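Protein KP700603 (PDB 5KVK) is of unknown function but belongs to the competence-damaged protein (CinA) superfamily and may be connected with outer membrane biogenesis. Local coordinates at residues A[93-97]-A[131-136]. Residues are numbered along the deposited sequence; the frame is centred on the assembly and turned at random.
Sequences STGIL and NFRGQI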
ATOM      1  N   SER A  93       2.438 -14.344   2.261  1.00 21.00           N
ATOM      2  CA  SER A  93       3.232 -13.904   3.430  1.00 22.74           C
ATOM      3  C   SER A  93       4.698 -14.233   3.221  1.00 24.00           C
ATOM      4  O   SER A  93       5.560 -13.412   3.541  1.00 24.10           O
ATOM      5  CB  SER A  93       2.737 -14.507   4.738  1.00 23.24           C
ATOM      6  OG  SER A  93       3.043 -15.874   4.848  1.00 23.95           O
ATOM      7  N   THR A  94       4.995 -15.403   2.627  1.00 21.98           N
ATOM      8  CA  THR A  94       6.398 -15.751   2.365  1.00 24.40           C
ATOM      9  C   THR A  94       6.984 -14.778   1.341  1.00 26.31           C
ATOM     10  O   THR A  94       8.158 -14.391   1.423  1.00 26.60           O
ATOM     11  CB  THR A  94       6.462 -17.167   1.834  1.00 26.50           C
ATOM     12  OG1 THR A  94       5.967 -18.076   2.824  1.00 27.37           O
ATOM     13  CG2 THR A  94       7.904 -17.554   1.449  1.00 30.02           C
ATOM     14  N   GLY A  95       6.203 -14.437   0.307  1.00 24.90           N
ATOM     15  CA  GLY A  95       6.749 -13.581  -0.731  1.00 23.10           C
ATOM     16  C   GLY A  95       7.135 -12.214  -0.192  1.00 21.58           C
ATOM     17  O   GLY A  95       8.205 -11.692  -0.526  1.00 23.71           O
ATOM     18  N   ILE A  96       6.295 -11.644   0.670  1.00 23.46           N
ATOM     19  CA  ILE A  96       6.624 -10.290   1.130  1.00 21.95           C
ATOM     20  C   ILE A  96       7.670 -10.349   2.258  1.00 20.62           C
ATOM     21  O   ILE A  96       8.536  -9.467   2.350  1.00 22.63           O
ATOM     22  CB  ILE A  96       5.364  -9.507   1.559  1.00 20.98           C
ATOM     23  CG1 ILE A  96       5.666  -7.994   1.835  1.00 22.33           C
ATOM     24  CG2 ILE A  96       4.687 -10.166   2.748  1.00 23.10           C
ATOM     25  CD1 ILE A  96       6.277  -7.266   0.599  1.00 23.43           C
ATOM     26  N   LEU A  97       7.645 -11.384   3.084  1.00 22.02           N
ATOM     27  CA  LEU A  97       8.691 -11.546   4.096  1.00 23.30           C
ATOM     28  C   LEU A  97      10.065 -11.569   3.432  1.00 24.24           C
ATOM     29  O   LEU A  97      11.042 -10.936   3.894  1.00 25.17           O
ATOM     30  CB  LEU A  97       8.436 -12.852   4.887  1.00 24.67           C
ATOM     31  CG  LEU A  97       9.401 -13.101   6.043  1.00 28.17           C
ATOM     32  CD1 LEU A  97       9.074 -12.120   7.154  1.00 32.28           C
ATOM     33  CD2 LEU A  97       9.372 -14.543   6.571  1.00 29.06           C
ATOM     34  N   ASN A 131       3.262 -14.451   9.506  1.00 22.59           N
ATOM     35  CA  ASN A 131       4.417 -15.278   9.175  1.00 23.82           C
ATOM     36  C   ASN A 131       5.573 -14.732   9.995  1.00 24.34           C
ATOM     37  O   ASN A 131       6.114 -13.671   9.679  1.00 23.22           O
ATOM     38  CB  ASN A 131       4.691 -15.187   7.667  1.00 24.62           C
ATOM     39  CG  ASN A 131       5.850 -16.065   7.224  1.00 24.93           C
ATOM     40  OD1 ASN A 131       6.712 -16.399   8.053  1.00 25.76           O
ATOM     41  ND2 ASN A 131       5.912 -16.447   5.923  1.00 25.87           N
ATOM     42  N   PHE A 132       5.981 -15.444  11.034  1.00 22.74           N
ATOM     43  CA  PHE A 132       7.160 -15.040  11.806  1.00 24.87           C
ATOM     44  C   PHE A 132       8.367 -15.864  11.356  1.00 26.74           C
ATOM     45  O   PHE A 132       8.483 -17.067  11.655  1.00 28.33           O
ATOM     46  CB  PHE A 132       6.901 -15.224  13.293  1.00 28.08           C
ATOM     47  CG  PHE A 132       8.083 -14.966  14.172  1.00 25.49           C
ATOM     48  CD1 PHE A 132       8.803 -13.749  14.099  1.00 29.82           C
ATOM     49  CD2 PHE A 132       8.470 -15.896  15.121  1.00 31.02           C
ATOM     50  CE1 PHE A 132       9.873 -13.481  14.910  1.00 35.92           C
ATOM     51  CE2 PHE A 132       9.520 -15.626  15.964  1.00 32.59           C
ATOM     52  CZ  PHE A 132      10.247 -14.408  15.854  1.00 34.52           C
ATOM     53  N   ARG A 133       9.278 -15.219  10.636  1.00 23.75           N
ATOM     54  CA  ARG A 133      10.503 -15.883  10.189  1.00 24.08           C
ATOM     55  C   ARG A 133      10.268 -17.278   9.592  1.00 26.87           C
ATOM     56  O   ARG A 133      11.085 -18.203   9.814  1.00 27.23           O
ATOM     57  CB  ARG A 133      11.508 -16.004  11.360  1.00 26.48           C
ATOM     58  CG  ARG A 133      11.887 -14.672  11.887  1.00 24.54           C
ATOM     59  CD  ARG A 133      13.015 -14.720  12.914  1.00 28.97           C
ATOM     60  NE  ARG A 133      13.363 -13.339  13.210  1.00 32.47           N
ATOM     61  CZ  ARG A 133      13.846 -12.885  14.341  1.00 36.91           C
ATOM     62  NH1 ARG A 133      14.075 -13.707  15.342  1.00 31.32           N
ATOM     63  NH2 ARG A 133      14.115 -11.578  14.463  1.00 41.21           N
ATOM     64  N   GLY A 134       9.164 -17.440   8.849  1.00 26.34           N
ATOM     65  CA  GLY A 134       8.824 -18.690   8.192  1.00 26.30           C
ATOM     66  C   GLY A 134       7.898 -19.623   8.963  1.00 29.77           C
ATOM     67  O   GLY A 134       7.483 -20.648   8.405  1.00 30.75           O
ATOM     68  N   GLN A 135       7.571 -19.313  10.222  1.00 29.52           N
ATOM     69  CA  GLN A 135       6.523 -20.025  10.963  1.00 28.70           C
ATOM     70  C   GLN A 135       5.216 -19.296  10.715  1.00 27.81           C
ATOM     71  O   GLN A 135       5.086 -18.138  11.108  1.00 25.23           O
ATOM     72  CB  GLN A 135       6.849 -20.051  12.457  1.00 31.38           C
ATOM     73  CG  GLN A 135       8.151 -20.748  12.791  1.00 38.03           C
ATOM     74  CD  GLN A 135       8.421 -20.836  14.323  1.00 39.66           C
ATOM     75  OE1 GLN A 135       7.704 -20.209  15.129  1.00 38.99           O
ATOM     76  NE2 GLN A 135       9.420 -21.625  14.709  1.00 40.11           N
ATOM     77  N   ILE A 136       4.273 -19.935  10.016  1.00 28.07           N
ATOM     78  CA  ILE A 136       3.059 -19.256   9.550  1.00 24.68           C
ATOM     79  C   ILE A 136       1.859 -19.731  10.365  1.00 26.03           C
ATOM     80  O   ILE A 136       1.627 -20.947  10.535  1.00 28.06           O
ATOM     81  CB  ILE A 136       2.823 -19.474   8.039  1.00 27.34           C
ATOM     82  CG1 ILE A 136       4.090 -19.147   7.237  1.00 27.37           C
ATOM     83  CG2 ILE A 136       1.636 -18.658   7.609  1.00 28.71           C
ATOM     84  CD1 ILE A 136       3.996 -19.480   5.715  1.00 29.41           C
TER
HETATM   85  O   HOH W   1       7.798 -18.462   4.863  1.00 30.77           O
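The side chain of Asn131 packs against helix 86-100, overlapping Ser93, Thr94 and Leu97, where the helix meets a beta hairpin of the mixed alpha/beta fold. Strands 125-132 and 135-142 are joined by a type I' turn from Phe132 to Gln135, a tight connection well suited to a two-residue hairpin loop. Gly134, at phi/psi 94/-7°, is placed so that a CB would press on the carbonyl O of Arg133, whereas Arg133 itself, at 46/38°, tolerates a side chain. The example illustrates how one buried amide can serve both a turn and a helix. Asn131 OD1 accepts from Gly134 N at 2.8 Å, an Asx motif that ties the strand end to its own loop, while the nitrogen turns to the helix and Asn131 ND2 donates to Ser93 OG at 3.1 Å. Ser93 OG is also bonded to Gln90 O, one turn back. Methyl groups pack against this polar link: Leu97 CD2 lies 3.7 Å from Gly134 N, and Ile136 CD1 sits 3.8 Å from both Ser93 OG and Thr94 OG1. At the exposed margin a water bridges the segments, 2.8 Å from Thr94 OG1 and accepting from Asn131 ND2 at 3.0 Å.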